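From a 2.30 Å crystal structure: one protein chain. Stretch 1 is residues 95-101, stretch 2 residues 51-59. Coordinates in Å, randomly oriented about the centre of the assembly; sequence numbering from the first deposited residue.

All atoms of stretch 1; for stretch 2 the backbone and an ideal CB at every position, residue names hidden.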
# COMPACT_ATOMS: atom_id res chain seq x y z
N PRO A 95 -0.44 8.62 0.76
CA PRO A 95 -0.78 8.35 2.16
C PRO A 95 -0.58 9.62 3.00
O PRO A 95 0.49 10.22 2.92
CB PRO A 95 0.22 7.27 2.57
CG PRO A 95 0.61 6.61 1.30
CD PRO A 95 0.54 7.66 0.22
N TYR A 96 -1.58 10.00 3.79
CA TYR A 96 -1.61 11.26 4.51
C TYR A 96 -1.12 11.13 5.96
O TYR A 96 -1.56 10.24 6.69
CB TYR A 96 -3.04 11.82 4.48
CG TYR A 96 -3.17 13.25 4.94
CD1 TYR A 96 -2.41 14.26 4.37
CD2 TYR A 96 -4.09 13.60 5.92
CE1 TYR A 96 -2.54 15.58 4.78
CE2 TYR A 96 -4.23 14.91 6.34
CZ TYR A 96 -3.45 15.90 5.76
OH TYR A 96 -3.59 17.22 6.18
N THR A 97 -0.22 12.02 6.37
CA THR A 97 0.32 12.00 7.74
C THR A 97 0.93 13.37 8.10
O THR A 97 2.14 13.54 8.09
CB THR A 97 1.34 10.84 7.96
OG1 THR A 97 2.06 11.04 9.18
CG2 THR A 97 2.32 10.75 6.80
N PRO A 98 0.06 14.34 8.44
CA PRO A 98 0.44 15.76 8.50
C PRO A 98 1.25 16.17 9.75
O PRO A 98 1.33 15.41 10.72
CB PRO A 98 -0.91 16.47 8.48
CG PRO A 98 -1.83 15.53 9.17
CD PRO A 98 -1.34 14.13 8.82
N LEU A 99 1.84 17.36 9.70
CA LEU A 99 2.56 17.91 10.87
C LEU A 99 1.61 18.44 11.93
O LEU A 99 0.55 18.98 11.62
CB LEU A 99 3.51 19.02 10.45
CG LEU A 99 4.64 18.60 9.51
CD1 LEU A 99 5.60 19.75 9.30
CD2 LEU A 99 5.36 17.38 10.08
N ARG A 100 2.00 18.29 13.19
CA ARG A 100 1.23 18.88 14.28
C ARG A 100 1.28 20.41 14.25
O ARG A 100 0.29 21.08 14.59
CB ARG A 100 1.69 18.35 15.65
CG ARG A 100 0.80 18.81 16.80
CD ARG A 100 0.94 17.94 18.04
NE ARG A 100 0.19 16.68 17.95
CZ ARG A 100 -1.13 16.59 17.97
NH1 ARG A 100 -1.89 17.67 18.06
NH2 ARG A 100 -1.72 15.40 17.89
N SER A 101 2.41 20.97 13.80
CA SER A 101 2.61 22.42 13.74
C SER A 101 1.98 23.10 12.52
O SER A 101 1.97 24.32 12.42
CB SER A 101 4.11 22.75 13.78
OG SER A 101 4.76 22.25 12.62
N UNK A 51 -12.94 12.29 14.72
CA UNK A 51 -11.57 12.06 15.17
C UNK A 51 -10.60 12.89 14.33
O UNK A 51 -10.78 13.03 13.13
CB UNK A 51 -11.22 10.57 15.09
N UNK A 52 -9.59 13.43 15.00
CA UNK A 52 -8.54 14.19 14.34
C UNK A 52 -7.51 13.25 13.75
O UNK A 52 -6.92 12.42 14.46
CB UNK A 52 -7.88 15.17 15.32
N UNK A 53 -7.26 13.39 12.45
CA UNK A 53 -6.28 12.56 11.77
C UNK A 53 -4.91 12.53 12.46
O UNK A 53 -4.30 11.46 12.56
CB UNK A 53 -6.11 13.05 10.33
N UNK A 54 -4.43 13.68 12.92
CA UNK A 54 -3.09 13.71 13.52
C UNK A 54 -3.02 12.87 14.79
O UNK A 54 -1.97 12.30 15.10
CB UNK A 54 -2.68 15.15 13.83
N UNK A 55 -4.13 12.78 15.52
CA UNK A 55 -4.18 11.97 16.72
C UNK A 55 -4.10 10.48 16.39
O UNK A 55 -3.40 9.72 17.06
CB UNK A 55 -5.46 12.27 17.50
N UNK A 56 -4.83 10.08 15.35
CA UNK A 56 -4.83 8.69 14.90
C UNK A 56 -3.45 8.24 14.43
O UNK A 56 -2.97 7.18 14.84
CB UNK A 56 -5.85 8.50 13.77
N UNK A 57 -2.80 9.04 13.58
CA UNK A 57 -1.45 8.73 13.10
C UNK A 57 -0.47 8.62 14.26
O UNK A 57 0.35 7.70 14.31
CB UNK A 57 -0.97 9.80 12.11
N UNK A 58 -0.54 9.57 15.19
CA UNK A 58 0.36 9.52 16.34
C UNK A 58 0.12 8.26 17.17
O UNK A 58 1.06 7.58 17.58
CB UNK A 58 0.18 10.77 17.21
N UNK A 59 -1.15 7.95 17.41
CA UNK A 59 -1.49 6.77 18.20
C UNK A 59 -1.09 5.48 17.50
O UNK A 59 -0.62 4.53 18.14
CB UNK A 59 -2.99 6.75 18.50

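Position 51 lies beyond the reach of stretch 1: nothing there comes within 5.5 Å of its ideal CB, so almost any residue would do. It is Ala51.

Position 52 immediately precedes the helix, an N-cap place where Ser, Thr, Asp or Asn would be conventional. Its CB points sideways, and only a long side chain could approach Arg100. Lys52 is such a chain, although its charge matches that of its neighbour: NZ stops 4.5 Å from Arg100 NH1. A water bridges the two, accepting hydrogen bonds from both nitrogens and donating one to position 55.

Position 53 points toward stretch 1, its ideal CB 4.8 Å from Tyr96 CE2 and 5.1 Å from Pro98 CG. Two carbon-rich rings invite Leu, Ile, Val or Met. Ile53 fits: its CD1 meets the edge of the tyrosine ring 4.0 Å from Tyr96 CD2, and its CG2 lies 4.2 Å from Pro98 CD.

At position 54 the CB again points toward stretch 1, 4.8 Å from Pro98 CG and 4.2 Å from Arg100 NH2. The surroundings are proline ring, backbone and guanidinium, so a medium-sized aliphatic group is plausible. Ile54 sends CD1 against the backbone, 3.0 Å from Pro98 O and 3.2 Å from Arg100 N, a tight fit accompanied by an off-rotamer chi2 of 126°. Its CG2 covers one face of the guanidinium, 3.3 Å from Arg100 NH2, leaving the edge open to other partners.

The CB of position 55 points away, yet Arg100 NH2 is 4.9 Å off, so a short acid could turn back to it; Asn could also offer an acceptor. Asp55 forms a salt bridge, with Arg100 NH2 donating to its OD1 at 2.9 Å.

Position 56 has nothing of stretch 1 nearby; it is Ile56.

Position 57 points toward Thr97, with OG1 4.4 Å from its ideal CB, favouring a small side chain such as Ala, Ser, Cys or Val. Cys57 places SG 3.9 Å from Tyr96 O and 4.2 Å from Thr97 CA, packing against the backbone.

Position 58, one helical turn after 54, points toward stretch 1 with Arg100 NH2 5.1 Å from its CB. Acceptors are wanted, and Glu has more reach than Asp; Gln could offer one oxygen. Glu58 uses both carboxylate oxygens: Arg100 NH2 donates to OE1 and Arg100 NE to OE2, each at 2.8 Å, a two-pronged salt bridge along the guanidinium edge.

Position 59 is out of reach of stretch 1; it is Gln59.

Stretch 2 51-59: AKIIDICEQ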
# COMPACT_ATOMS: atom_id res chain seq x y z
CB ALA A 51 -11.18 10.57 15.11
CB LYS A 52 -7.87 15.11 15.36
CG LYS A 52 -8.83 16.04 16.08
CD LYS A 52 -8.21 16.64 17.33
CE LYS A 52 -7.01 17.51 16.99
NZ LYS A 52 -6.35 18.03 18.22
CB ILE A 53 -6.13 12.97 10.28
CG1 ILE A 53 -7.41 12.63 9.52
CG2 ILE A 53 -4.97 12.25 9.62
CD1 ILE A 53 -7.39 12.99 8.05
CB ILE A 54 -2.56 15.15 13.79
CG1 ILE A 54 -1.05 15.10 14.06
CG2 ILE A 54 -3.24 15.78 14.98
CD1 ILE A 54 -0.26 16.00 13.20
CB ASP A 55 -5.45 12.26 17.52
CG ASP A 55 -5.41 13.63 18.19
OD1 ASP A 55 -4.31 14.21 18.30
OD2 ASP A 55 -6.48 14.11 18.62
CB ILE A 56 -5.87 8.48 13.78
CG1 ILE A 56 -7.23 9.05 14.21
CG2 ILE A 56 -5.99 6.99 13.46
CD1 ILE A 56 -8.28 9.05 13.11
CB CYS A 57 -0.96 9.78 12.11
SG CYS A 57 -1.89 9.90 10.59
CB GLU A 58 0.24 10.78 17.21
CG GLU A 58 0.87 12.03 16.60
CD GLU A 58 0.74 13.28 17.49
OE1 GLU A 58 -0.03 13.26 18.47
OE2 GLU A 58 1.42 14.29 17.20
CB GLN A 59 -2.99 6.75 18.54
CG GLN A 59 -3.40 5.58 19.44
CD GLN A 59 -2.61 5.52 20.76
OE1 GLN A 59 -2.14 6.54 21.26
NE2 GLN A 59 -2.46 4.32 21.30
O HOH W 1 -4.69 16.76 19.45
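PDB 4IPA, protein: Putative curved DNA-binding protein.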